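Xylanase and alpha-amylase inhibitor protein (Scadoxus multiflorus, PDB 3MU7) probably inhibits both xylanase and alpha-amylase and has a TIM-barrel fold of the glycosyl hydrolase family 18 type. Local coordinates at residues R16-T21 with K54-Q59; G79-D84 with S131-L136; C187-S192 with G227-T232. All blocks are in the same frame, centred on the assembly; numbering follows the deposited sequence.

Contact 1: R16-T21 with K54-Q59; sequences RSLEAT and KGLEPQ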
ATOM      1  N   ARG A  16      -6.167  -5.673  15.659  1.00  7.71           N
ATOM      2  CA  ARG A  16      -5.037  -6.536  15.979  1.00  7.92           C
ATOM      3  C   ARG A  16      -3.737  -5.738  15.820  1.00  7.60           C
ATOM      4  O   ARG A  16      -3.547  -5.040  14.811  1.00  7.10           O
ATOM      5  CB  ARG A  16      -5.056  -7.728  15.016  1.00  8.22           C
ATOM      6  CG  ARG A  16      -3.871  -8.681  15.138  1.00  8.41           C
ATOM      7  CD  ARG A  16      -3.920  -9.796  14.096  1.00  8.84           C
ATOM      8  NE  ARG A  16      -3.899  -9.255  12.735  1.00  8.47           N
ATOM      9  CZ  ARG A  16      -4.202  -9.949  11.643  1.00  8.53           C
ATOM     10  NH1 ARG A  16      -4.542 -11.233  11.724  1.00 10.25           N
ATOM     11  NH2 ARG A  16      -4.174  -9.348  10.464  1.00  8.59           N
ATOM     12  N   SER A  17      -2.843  -5.839  16.802  1.00  7.76           N
ATOM     13  CA  SER A  17      -1.621  -5.049  16.815  1.00  7.99           C
ATOM     14  C   SER A  17      -0.757  -5.302  15.579  1.00  7.43           C
ATOM     15  O   SER A  17      -0.879  -6.334  14.913  1.00  7.65           O
ATOM     16  CB  SER A  17      -0.803  -5.348  18.068  1.00  8.47           C
ATOM     17  OG  SER A  17      -0.225  -6.630  17.965  1.00  9.43           O
ATOM     18  N   LEU A  18       0.142  -4.369  15.303  1.00  7.81           N
ATOM     19  CA  LEU A  18       1.054  -4.526  14.183  1.00  8.01           C
ATOM     20  C   LEU A  18       1.900  -5.787  14.353  1.00  8.19           C
ATOM     21  O   LEU A  18       2.032  -6.586  13.423  1.00  8.16           O
ATOM     22  CB  LEU A  18       1.934  -3.289  14.037  1.00  8.13           C
ATOM     23  CG  LEU A  18       3.014  -3.361  12.951  1.00  8.28           C
ATOM     24  CD1 LEU A  18       2.417  -3.679  11.595  1.00  9.58           C
ATOM     25  CD2 LEU A  18       3.775  -2.064  12.893  1.00  8.75           C
ATOM     26  N   GLU A  19       2.463  -5.984  15.544  1.00  8.49           N
ATOM     27  CA  GLU A  19       3.288  -7.172  15.773  1.00  9.24           C
ATOM     28  C   GLU A  19       2.485  -8.473  15.623  1.00  8.59           C
ATOM     29  O   GLU A  19       2.980  -9.429  15.029  1.00  8.65           O
ATOM     30  CB  GLU A  19       4.048  -7.098  17.105  1.00 10.22           C
ATOM     31  CG  GLU A  19       3.161  -6.983  18.333  1.00 12.03           C
ATOM     32  CD  GLU A  19       3.889  -6.490  19.574  1.00 14.21           C
ATOM     33  OE1 GLU A  19       5.106  -6.209  19.509  1.00 15.81           O
ATOM     34  OE2 GLU A  19       3.219  -6.357  20.621  1.00 17.68           O
ATOM     35  N   ALA A  20       1.248  -8.506  16.121  1.00  8.61           N
ATOM     36  CA  ALA A  20       0.414  -9.702  15.972  1.00  8.76           C
ATOM     37  C   ALA A  20       0.001  -9.934  14.519  1.00  8.73           C
ATOM     38  O   ALA A  20      -0.118 -11.072  14.065  1.00  8.89           O
ATOM     39  CB  ALA A  20      -0.797  -9.632  16.880  1.00  9.27           C
ATOM     40  N   THR A  21      -0.197  -8.846  13.784  1.00  7.85           N
ATOM     41  CA  THR A  21      -0.493  -8.929  12.357  1.00  7.70           C
ATOM     42  C   THR A  21       0.653  -9.643  11.641  1.00  7.81           C
ATOM     43  O   THR A  21       0.443 -10.593  10.878  1.00  7.97           O
ATOM     44  CB  THR A  21      -0.755  -7.518  11.803  1.00  7.53           C
ATOM     45  OG1 THR A  21      -1.950  -7.015  12.407  1.00  7.57           O
ATOM     46  CG2 THR A  21      -0.927  -7.508  10.294  1.00  7.53           C
ATOM     47  N   LYS A  54       5.162   6.314  18.328  1.00 10.59           N
ATOM     48  CA  LYS A  54       6.418   5.886  18.937  1.00 11.44           C
ATOM     49  C   LYS A  54       6.350   4.412  19.336  1.00 11.15           C
ATOM     50  O   LYS A  54       7.337   3.685  19.212  1.00 11.29           O
ATOM     51  CB  LYS A  54       6.780   6.765  20.141  1.00 12.25           C
ATOM     52  CG  LYS A  54       7.052   8.233  19.807  1.00 14.59           C
ATOM     53  CD  LYS A  54       8.383   8.428  19.086  1.00 17.27           C
ATOM     54  CE  LYS A  54       8.774   9.903  19.034  1.00 18.49           C
ATOM     55  NZ  LYS A  54      10.139  10.105  18.463  1.00 19.57           N
ATOM     56  N   GLY A  55       5.175   3.975  19.788  1.00 10.93           N
ATOM     57  CA  GLY A  55       4.954   2.585  20.175  1.00 10.71           C
ATOM     58  C   GLY A  55       5.076   1.598  19.026  1.00 10.70           C
ATOM     59  O   GLY A  55       5.238   0.401  19.248  1.00 11.18           O
ATOM     60  N   LEU A  56       5.005   2.091  17.793  1.00 10.19           N
ATOM     61  CA  LEU A  56       5.196   1.225  16.637  1.00 10.33           C
ATOM     62  C   LEU A  56       6.631   0.769  16.467  1.00  9.98           C
ATOM     63  O   LEU A  56       6.861  -0.262  15.847  1.00 10.01           O
ATOM     64  CB  LEU A  56       4.723   1.896  15.343  1.00 10.75           C
ATOM     65  CG  LEU A  56       3.230   2.202  15.201  1.00 11.76           C
ATOM     66  CD1 LEU A  56       2.921   2.639  13.777  1.00 12.45           C
ATOM     67  CD2 LEU A  56       2.374   1.010  15.592  1.00 13.42           C
ATOM     68  N   GLU A  57       7.592   1.527  16.996  1.00  9.63           N
ATOM     69  CA  GLU A  57       8.999   1.210  16.788  1.00  9.80           C
ATOM     70  C   GLU A  57       9.343  -0.283  16.999  1.00  9.34           C
ATOM     71  O   GLU A  57       9.832  -0.930  16.070  1.00  9.54           O
ATOM     72  CB  GLU A  57       9.926   2.113  17.615  1.00 10.21           C
ATOM     73  CG  GLU A  57      11.390   1.732  17.425  1.00 11.82           C
ATOM     74  CD  GLU A  57      12.377   2.573  18.199  1.00 14.28           C
ATOM     75  OE1 GLU A  57      11.992   3.591  18.800  1.00 16.28           O
ATOM     76  OE2 GLU A  57      13.568   2.206  18.175  1.00 16.18           O
ATOM     77  N   PRO A  58       9.095  -0.839  18.211  1.00  9.09           N
ATOM     78  CA  PRO A  58       9.486  -2.243  18.397  1.00  8.68           C
ATOM     79  C   PRO A  58       8.645  -3.213  17.575  1.00  8.49           C
ATOM     80  O   PRO A  58       9.116  -4.294  17.233  1.00  8.45           O
ATOM     81  CB  PRO A  58       9.263  -2.475  19.897  1.00  9.00           C
ATOM     82  CG  PRO A  58       8.286  -1.449  20.304  1.00  9.40           C
ATOM     83  CD  PRO A  58       8.601  -0.244  19.470  1.00  9.10           C
ATOM     84  N   GLN A  59       7.415  -2.820  17.260  1.00  8.32           N
ATOM     85  CA  GLN A  59       6.532  -3.673  16.471  1.00  8.37           C
ATOM     86  C   GLN A  59       6.991  -3.765  15.017  1.00  7.83           C
ATOM     87  O   GLN A  59       6.960  -4.845  14.416  1.00  7.73           O
ATOM     88  CB  GLN A  59       5.098  -3.173  16.549  1.00  8.62           C
ATOM     89  CG  GLN A  59       4.555  -3.045  17.957  1.00 10.57           C
ATOM     90  CD  GLN A  59       3.056  -2.885  17.922  1.00 11.51           C
ATOM     91  OE1 GLN A  59       2.345  -3.801  17.519  1.00 11.11           O
ATOM     92  NE2 GLN A  59       2.563  -1.699  18.292  1.00 13.65           N
TER
HETATM   93  O   HOH W   1      -0.184  -2.001  17.446  1.00 18.82           O
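The flat groups that meet here are the amide of Q59 and the carboxylate of E19, their planes turned 57° apart. The backbone N of E19 lies near the oxygen end of the amide, tilted 21° from its carbonyl plane. At the other end, the amide nitrogen gives a hydrogen bond to water 1. With CG anti to the carbonyl carbon and the chain extended beyond it, Q59 reaches helix 18-23. The two side chains cross at about a right angle, with E19 OE1 3.6 Å from Q59 CG. Q59 OE1 also sits 3.4 Å from E19 CG and 3.5 Å from L18 CB. The hydrogen bond from E19 N to Q59 OE1 is 2.9 Å long and nearly straight, 167° at the hydrogen. Water 1 bridges the segments, since it also accepts from L18 N.

Behind the amide the contact turns apolar. L18 CD2 lies 4.0 Å from Q59 CB and 4.3 Å from L56 CD2. L18 also packs on I60 and C63 of helix 56-65 and on V30 of strand 29-37, inside the shell between barrel strands and outer helices. The C22-C63 disulfide ties the same two helices further along.

S17 is the N-cap of helix 18-23, and its OG takes the hydrogen bond of A20 N at 3.0 Å. Its carbonyl oxygen accepts from both T21 N and T21 OG1. The first turn is thus served from within by S17 and from a neighbouring helix by Q59. The amide oxygen and the nearby carboxylate of E19 would both probably suit the partial positive charge of this helix start.

Contact 2: G79-D84 with S131-L136; sequences GPYSLD and SQYQLL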
ATOM      1  N   GLY A  79      -8.375  12.926   3.164  1.00 16.31           N
ATOM      2  CA  GLY A  79      -7.529  13.661   4.083  1.00 15.50           C
ATOM      3  C   GLY A  79      -7.019  14.926   3.441  1.00 14.74           C
ATOM      4  O   GLY A  79      -7.061  15.063   2.216  1.00 14.87           O
ATOM      5  N   PRO A  80      -6.526  15.862   4.263  1.00 14.21           N
ATOM      6  CA  PRO A  80      -6.047  17.142   3.773  1.00 14.02           C
ATOM      7  C   PRO A  80      -4.605  17.001   3.308  1.00 13.54           C
ATOM      8  O   PRO A  80      -3.672  17.494   3.951  1.00 13.80           O
ATOM      9  CB  PRO A  80      -6.152  18.038   5.006  1.00 14.37           C
ATOM     10  CG  PRO A  80      -5.916  17.121   6.142  1.00 14.83           C
ATOM     11  CD  PRO A  80      -6.414  15.764   5.732  1.00 14.22           C
ATOM     12  N   TYR A  81      -4.425  16.277   2.214  1.00 12.26           N
ATOM     13  CA  TYR A  81      -3.115  16.163   1.620  1.00 11.27           C
ATOM     14  C   TYR A  81      -3.158  16.661   0.196  1.00 11.40           C
ATOM     15  O   TYR A  81      -4.135  16.443  -0.524  1.00 12.58           O
ATOM     16  CB  TYR A  81      -2.571  14.732   1.712  1.00 10.32           C
ATOM     17  CG  TYR A  81      -3.355  13.660   0.989  1.00  8.71           C
ATOM     18  CD1 TYR A  81      -3.110  13.377  -0.357  1.00  7.99           C
ATOM     19  CD2 TYR A  81      -4.307  12.898   1.662  1.00  8.02           C
ATOM     20  CE1 TYR A  81      -3.806  12.376  -1.017  1.00  7.66           C
ATOM     21  CE2 TYR A  81      -5.016  11.894   1.011  1.00  8.26           C
ATOM     22  CZ  TYR A  81      -4.758  11.635  -0.334  1.00  7.78           C
ATOM     23  OH  TYR A  81      -5.438  10.633  -0.987  1.00  8.70           O
ATOM     24  N   SER A  82      -2.100  17.355  -0.192  1.00 11.11           N
ATOM     25  CA  SER A  82      -1.949  17.840  -1.549  1.00 11.70           C
ATOM     26  C   SER A  82      -0.478  18.081  -1.777  1.00 11.73           C
ATOM     27  O   SER A  82       0.307  18.140  -0.834  1.00 11.40           O
ATOM     28  CB  SER A  82      -2.741  19.132  -1.765  1.00 12.42           C
ATOM     29  OG  SER A  82      -2.239  20.168  -0.954  1.00 13.51           O
ATOM     30  N   LEU A  83      -0.111  18.220  -3.040  1.00 12.03           N
ATOM     31  CA  LEU A  83       1.273  18.346  -3.398  1.00 13.22           C
ATOM     32  C   LEU A  83       1.370  19.180  -4.659  1.00 14.29           C
ATOM     33  O   LEU A  83       1.902  18.741  -5.680  1.00 14.26           O
ATOM     34  CB  LEU A  83       1.868  16.951  -3.597  1.00 13.20           C
ATOM     35  CG  LEU A  83       3.355  16.908  -3.283  1.00 12.34           C
ATOM     36  CD1 LEU A  83       3.608  16.861  -1.787  1.00 12.12           C
ATOM     37  CD2 LEU A  83       3.990  15.732  -3.988  1.00 11.30           C
ATOM     38  N   ASP A  84       0.852  20.397  -4.568  1.00 15.01           N
ATOM     39  CA  ASP A  84       0.742  21.287  -5.721  1.00 16.30           C
ATOM     40  C   ASP A  84       2.050  21.971  -6.142  1.00 16.05           C
ATOM     41  O   ASP A  84       2.242  22.217  -7.333  1.00 16.85           O
ATOM     42  CB  ASP A  84      -0.362  22.331  -5.497  1.00 17.29           C
ATOM     43  CG  ASP A  84      -1.753  21.713  -5.412  1.00 19.41           C
ATOM     44  OD1 ASP A  84      -2.042  20.754  -6.160  1.00 21.83           O
ATOM     45  OD2 ASP A  84      -2.566  22.201  -4.599  1.00 23.56           O
ATOM     46  N   SER A 131      -0.403  16.299  -9.943  1.00 10.78           N
ATOM     47  CA  SER A 131       0.204  17.341  -9.113  0.50 10.44           C
ATOM     48  C   SER A 131       1.738  17.327  -9.329  1.00 10.37           C
ATOM     49  O   SER A 131       2.237  17.313 -10.386  1.00 10.68           O
ATOM     50  CB  SER A 131      -0.126  17.047  -7.562  0.50 10.67           C
ATOM     51  OG  SER A 131      -1.535  16.866  -7.441  0.50  9.00           O
ATOM     52  N   GLN A 132       2.422  17.267  -8.212  1.00 10.01           N
ATOM     53  CA  GLN A 132       3.883  17.141  -8.213  1.00  9.89           C
ATOM     54  C   GLN A 132       4.353  15.779  -7.696  1.00  9.36           C
ATOM     55  O   GLN A 132       5.489  15.632  -7.235  1.00  9.66           O
ATOM     56  CB  GLN A 132       4.549  18.291  -7.449  1.00 10.57           C
ATOM     57  CG  GLN A 132       4.323  19.665  -8.085  1.00 12.15           C
ATOM     58  CD  GLN A 132       5.104  19.882  -9.382  1.00 15.24           C
ATOM     59  OE1 GLN A 132       6.000  19.117  -9.728  1.00 14.90           O
ATOM     60  NE2 GLN A 132       4.775  20.958 -10.093  1.00 18.11           N
ATOM     61  N   TYR A 133       3.482  14.780  -7.787  1.00  8.83           N
ATOM     62  CA  TYR A 133       3.841  13.434  -7.332  1.00  8.57           C
ATOM     63  C   TYR A 133       4.966  12.788  -8.145  1.00  8.51           C
ATOM     64  O   TYR A 133       5.733  11.996  -7.597  1.00  8.18           O
ATOM     65  CB  TYR A 133       2.611  12.525  -7.231  1.00  8.72           C
ATOM     66  CG  TYR A 133       1.708  12.936  -6.094  1.00  7.99           C
ATOM     67  CD1 TYR A 133       0.504  13.586  -6.334  1.00  8.63           C
ATOM     68  CD2 TYR A 133       2.077  12.690  -4.773  1.00  7.87           C
ATOM     69  CE1 TYR A 133      -0.315  13.985  -5.275  1.00  8.81           C
ATOM     70  CE2 TYR A 133       1.277  13.089  -3.716  1.00  8.06           C
ATOM     71  CZ  TYR A 133       0.083  13.720  -3.976  1.00  8.14           C
ATOM     72  OH  TYR A 133      -0.704  14.099  -2.917  1.00  9.57           O
ATOM     73  N   GLN A 134       5.085  13.141  -9.426  1.00  8.70           N
ATOM     74  CA  GLN A 134       6.221  12.676 -10.215  1.00  8.90           C
ATOM     75  C   GLN A 134       7.540  13.189  -9.630  1.00  8.90           C
ATOM     76  O   GLN A 134       8.485  12.423  -9.478  1.00  8.60           O
ATOM     77  CB  GLN A 134       6.077  13.052 -11.695  1.00  9.37           C
ATOM     78  CG  GLN A 134       7.264  12.641 -12.569  1.00 10.06           C
ATOM     79  CD  GLN A 134       7.394  11.139 -12.772  1.00 10.19           C
ATOM     80  OE1 GLN A 134       6.546  10.355 -12.353  1.00 12.04           O
ATOM     81  NE2 GLN A 134       8.466  10.734 -13.426  1.00  8.18           N
ATOM     82  N   LEU A 135       7.600  14.475  -9.295  1.00  8.39           N
ATOM     83  CA  LEU A 135       8.792  15.031  -8.658  1.00  8.59           C
ATOM     84  C   LEU A 135       9.079  14.373  -7.301  1.00  8.17           C
ATOM     85  O   LEU A 135      10.225  14.073  -6.993  1.00  8.52           O
ATOM     86  CB  LEU A 135       8.689  16.552  -8.515  1.00  9.28           C
ATOM     87  CG  LEU A 135       9.885  17.274  -7.877  1.00  9.81           C
ATOM     88  CD1 LEU A 135      11.189  17.035  -8.632  1.00 11.22           C
ATOM     89  CD2 LEU A 135       9.602  18.760  -7.763  1.00 11.30           C
ATOM     90  N   LEU A 136       8.037  14.147  -6.502  1.00  7.72           N
ATOM     91  CA  LEU A 136       8.208  13.451  -5.235  1.00  7.58           C
ATOM     92  C   LEU A 136       8.841  12.077  -5.457  1.00  7.49           C
ATOM     93  O   LEU A 136       9.813  11.719  -4.787  1.00  7.79           O
ATOM     94  CB  LEU A 136       6.870  13.296  -4.518  1.00  7.43           C
ATOM     95  CG  LEU A 136       6.896  12.452  -3.239  1.00  7.07           C
ATOM     96  CD1 LEU A 136       7.742  13.109  -2.154  1.00  8.58           C
ATOM     97  CD2 LEU A 136       5.490  12.218  -2.737  1.00  7.90           C
TER
HETATM   98  O   HOH W   2      -3.084  15.121  -3.565  1.00 11.07           O
HETATM   99  O   HOH W   3      -2.201  17.485  -4.965  1.00 17.73           O
HETATM  100  O   HOH W   4      -3.984  19.239  -8.031  1.00 40.00           O
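L83 and Q132 bring the loop 79-84 up to the start of helix 133-144, where Q132 N donates to L83 O at 3.0 Å, with the nitrogen nearly along the C=O axis and the N-H bent to 134°. Q132 is the N-cap residue of that helix. Its CG also rests 3.4 Å from D84 O.

The side chain of L83 does most of the packing. Its CB lies over one face of the Y133 ring, offset toward the rim, in a CH-pi contact 4.0 Å from the ring centroid. L83 CG is roughly anti to the backbone N (chi1 -151°), which directs it toward L136. Further out, L83 CD2 lies 3.7 Å from Y133 CD2 and 3.8 Å from L136 CB. This branch rests against both the face of the Y133 ring and L136, one turn further on.

Y81 and Y133 cross at about a right angle. The hydroxyl of Y133 comes in at the edge of the Y81 ring, in its plane, 3.6 Å from Y81 CD1. Water 2 lies 2.7 Å from Y133 OH. The far end of Y81 is held separately, with its OH bonded to G76 O and E126 N. E126 stands at the position of the catalytic acid glutamate in active family 18 enzymes. At D84 and S131, water 3 accepts from L83 N and donates to S131 OG. Water 4 donates to D84 OD1 and is weakly bonded to S131 OG.

The loop leads from barrel strand 69-76 into helix 86-101, and L136 packs on L92 and A93 of that helix. Toward the barrel, Y81 and Y133 both touch I125 of strand 120-125.

Contact 3: C187-S192 with G227-T232; sequences CSYSAS and GYMPPT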
ATOM      1  N   CYS A 187     -14.590  -1.988 -12.829  1.00 11.26           N
ATOM      2  CA  CYS A 187     -13.336  -2.752 -12.939  1.00 11.14           C
ATOM      3  C   CYS A 187     -13.123  -3.754 -11.808  1.00 11.46           C
ATOM      4  O   CYS A 187     -12.023  -4.274 -11.640  1.00 11.62           O
ATOM      5  CB  CYS A 187     -12.117  -1.826 -13.107  1.00 11.07           C
ATOM      6  SG  CYS A 187     -12.066  -0.365 -12.040  1.00  9.38           S
ATOM      7  N   SER A 188     -14.189  -4.048 -11.068  1.00 11.78           N
ATOM      8  CA  SER A 188     -14.125  -4.961  -9.931  1.00 12.79           C
ATOM      9  C   SER A 188     -15.093  -6.122 -10.110  1.00 13.08           C
ATOM     10  O   SER A 188     -15.910  -6.125 -11.040  1.00 13.32           O
ATOM     11  CB  SER A 188     -14.470  -4.215  -8.645  1.00 12.73           C
ATOM     12  OG  SER A 188     -13.670  -3.059  -8.515  1.00 15.34           O
ATOM     13  N   TYR A 189     -15.001  -7.098  -9.225  1.00 13.86           N
ATOM     14  CA  TYR A 189     -16.002  -8.138  -9.174  1.00 15.36           C
ATOM     15  C   TYR A 189     -17.368  -7.527  -8.890  1.00 16.49           C
ATOM     16  O   TYR A 189     -17.517  -6.778  -8.015  1.00 16.27           O
ATOM     17  CB  TYR A 189     -15.648  -9.188  -8.112  1.00 15.31           C
ATOM     18  CG  TYR A 189     -16.545 -10.407  -8.157  1.00 15.94           C
ATOM     19  CD1 TYR A 189     -16.433 -11.347  -9.165  1.00 16.61           C
ATOM     20  CD2 TYR A 189     -17.501 -10.616  -7.197  1.00 16.96           C
ATOM     21  CE1 TYR A 189     -17.268 -12.477  -9.209  1.00 18.17           C
ATOM     22  CE2 TYR A 189     -18.307 -11.756  -7.245  1.00 17.28           C
ATOM     23  CZ  TYR A 189     -18.178 -12.624  -8.266  1.00 17.96           C
ATOM     24  OH  TYR A 189     -18.975 -13.750  -8.283  1.00 19.19           O
ATOM     25  N   SER A 190     -18.372  -7.812  -9.715  1.00 18.09           N
ATOM     26  CA  SER A 190     -19.679  -7.131  -9.566  1.00 22.84           C
ATOM     27  C   SER A 190     -20.797  -7.892 -10.209  1.00 23.35           C
ATOM     28  O   SER A 190     -20.597  -8.541 -11.165  1.00 23.64           O
ATOM     29  CB  SER A 190     -19.653  -5.724 -10.182  1.00 23.05           C
ATOM     30  OG  SER A 190     -20.849  -4.979  -9.939  1.00 26.88           O
ATOM     31  N   ALA A 191     -21.957  -7.865  -9.562  1.00 24.44           N
ATOM     32  CA  ALA A 191     -23.117  -8.606 -10.062  1.00 25.18           C
ATOM     33  C   ALA A 191     -22.718 -10.081 -10.304  1.00 26.26           C
ATOM     34  O   ALA A 191     -22.978 -10.654 -11.299  1.00 27.39           O
ATOM     35  CB  ALA A 191     -23.613  -7.977 -11.306  1.00 25.97           C
ATOM     36  N   SER A 192     -22.057 -10.656  -9.334  1.00 25.19           N
ATOM     37  CA  SER A 192     -21.534 -12.017  -9.457  1.00 25.84           C
ATOM     38  C   SER A 192     -20.954 -12.363 -10.871  1.00 25.85           C
ATOM     39  O   SER A 192     -21.265 -13.328 -11.463  1.00 26.39           O
ATOM     40  CB  SER A 192     -22.591 -13.012  -9.025  1.00 26.08           C
ATOM     41  OG  SER A 192     -22.992 -12.789  -7.682  1.00 29.60           O
ATOM     42  N   GLY A 227     -17.315  -4.472  -4.474  1.00 11.43           N
ATOM     43  CA  GLY A 227     -16.186  -5.201  -5.024  1.00 11.28           C
ATOM     44  C   GLY A 227     -15.731  -6.412  -4.237  1.00 10.92           C
ATOM     45  O   GLY A 227     -14.799  -7.095  -4.646  1.00 10.97           O
ATOM     46  N   TYR A 228     -16.374  -6.725  -3.108  1.00 10.62           N
ATOM     47  CA  TYR A 228     -15.981  -7.912  -2.354  1.00 10.85           C
ATOM     48  C   TYR A 228     -16.164  -9.163  -3.196  1.00 11.07           C
ATOM     49  O   TYR A 228     -17.163  -9.350  -3.789  1.00 11.77           O
ATOM     50  CB  TYR A 228     -16.797  -8.058  -1.046  1.00 10.90           C
ATOM     51  CG  TYR A 228     -16.463  -9.309  -0.297  1.00 10.53           C
ATOM     52  CD1 TYR A 228     -15.271  -9.411   0.417  1.00 10.33           C
ATOM     53  CD2 TYR A 228     -17.296 -10.423  -0.346  1.00 10.91           C
ATOM     54  CE1 TYR A 228     -14.934 -10.558   1.083  1.00 10.87           C
ATOM     55  CE2 TYR A 228     -16.959 -11.573   0.332  1.00 11.37           C
ATOM     56  CZ  TYR A 228     -15.783 -11.636   1.026  1.00 11.29           C
ATOM     57  OH  TYR A 228     -15.393 -12.762   1.669  1.00 13.35           O
ATOM     58  N   MET A 229     -15.139  -9.964  -3.185  1.00 10.91           N
ATOM     59  CA  MET A 229     -15.099 -11.219  -3.868  1.00 11.08           C
ATOM     60  C   MET A 229     -14.621 -12.286  -2.914  1.00 11.44           C
ATOM     61  O   MET A 229     -13.585 -12.218  -2.364  1.00 11.33           O
ATOM     62  CB  MET A 229     -14.123 -11.096  -5.054  1.00 11.19           C
ATOM     63  CG  MET A 229     -14.128 -12.314  -5.977  1.00 10.53           C
ATOM     64  SD  MET A 229     -13.124 -11.970  -7.462  1.00 11.42           S
ATOM     65  CE  MET A 229     -13.594 -13.375  -8.544  1.00 10.89           C
ATOM     66  N   PRO A 230     -15.464 -13.289  -2.696  1.00 12.02           N
ATOM     67  CA  PRO A 230     -15.141 -14.332  -1.743  1.00 11.81           C
ATOM     68  C   PRO A 230     -13.810 -15.052  -2.039  1.00 12.20           C
ATOM     69  O   PRO A 230     -13.482 -15.212  -3.174  1.00 12.31           O
ATOM     70  CB  PRO A 230     -16.340 -15.326  -1.945  1.00 14.28           C
ATOM     71  CG  PRO A 230     -17.310 -14.594  -2.298  1.00 15.55           C
ATOM     72  CD  PRO A 230     -16.851 -13.437  -3.130  1.00 12.61           C
ATOM     73  N   PRO A 231     -13.095 -15.487  -1.039  1.00 11.16           N
ATOM     74  CA  PRO A 231     -11.778 -15.989  -1.268  1.00 14.21           C
ATOM     75  C   PRO A 231     -11.770 -17.258  -2.153  1.00 12.95           C
ATOM     76  O   PRO A 231     -10.864 -17.476  -2.966  1.00 12.89           O
ATOM     77  CB  PRO A 231     -11.239 -16.266   0.099  1.00 15.81           C
ATOM     78  CG  PRO A 231     -12.402 -16.310   0.943  1.00 13.49           C
ATOM     79  CD  PRO A 231     -13.401 -15.438   0.423  1.00 14.48           C
ATOM     80  N   THR A 232     -12.824 -18.092  -2.050  1.00 13.35           N
ATOM     81  CA  THR A 232     -12.861 -19.268  -2.950  1.00 13.62           C
ATOM     82  C   THR A 232     -13.038 -18.829  -4.399  1.00 12.03           C
ATOM     83  O   THR A 232     -12.524 -19.526  -5.282  1.00 12.96           O
ATOM     84  CB  THR A 232     -14.027 -20.211  -2.593  1.00 14.73           C
ATOM     85  OG1 THR A 232     -13.832 -20.712  -1.257  1.00 27.04           O
ATOM     86  CG2 THR A 232     -13.872 -21.313  -3.510  1.00 24.48           C
TER
HETATM   87  O   HOH W   5     -13.266  -7.168  -6.975  1.00  8.84           O
HETATM   88  O   HOH W   6     -18.752  -7.811  -5.524  1.00 26.80           O
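Y189 and M229 carry this contact, their side chains crossing at about a right angle. Y189 CG stands anti to the backbone N (chi1 -171°), which carries the ring out toward M229. M229 SD is anti to CA (chi2 172°), and the chain runs extended past the ring. M229 CG lies over one face, offset toward the rim, in a CH-pi contact 4.0 Å from the centroid. The sulfur follows obliquely, with M229 SD 4.3 Å from the Y189 centroid, a Met-aromatic contact. The methyl stays on the same side of the ring, with M229 CE 3.5 Å from Y189 CD1.

Both segments lie on connections of the TIM barrel that lead from a strand into an outer helix. The one holding 187-192 runs from strand 176-180 to helix 195-207. The one holding 227-232 comes from strand 213-218 and enters helix 231-242. M229 also packs on L197 and V238, one from each helix. C187 is joined to C158 by a disulfide.

Y189 OH is hydrogen-bonded to K233 NZ. In place of Y189, an alanine would probably leave M229 CG and CE without the ring they pack on and K233 NZ without its hydroxyl partner.

Two waters join the backbones. Water 5 accepts from Y189 N and donates to G227 O, 2.8 Å from each. Water 6 donates to Y189 O and to Y228 O. Close by, G227 CA sits 3.6 Å from Y189 O and 4.1 Å from S188 CB.

Overall arrangement
All three contacts join strand-to-helix connections of neighbouring barrel strands. Contact 1 goes with strands 5-9 and 29-37, contact 2 with 69-76 and 120-125, and contact 3 with 176-180 and 213-218. No helix or strand is shared as a contacting element. Their centres lie 28 to 31 Å apart and none touches another. Each is partly buried. Contacts 1 and 2 have centres about 17 Å from the chain centre, and their buried side chains pack next to barrel strands. Contact 3, at about 20 Å, lies further out, between outer loops and a helix start. There waters link the backbones, whereas contacts 1 and 2 each have a direct hydrogen bond at a helix start.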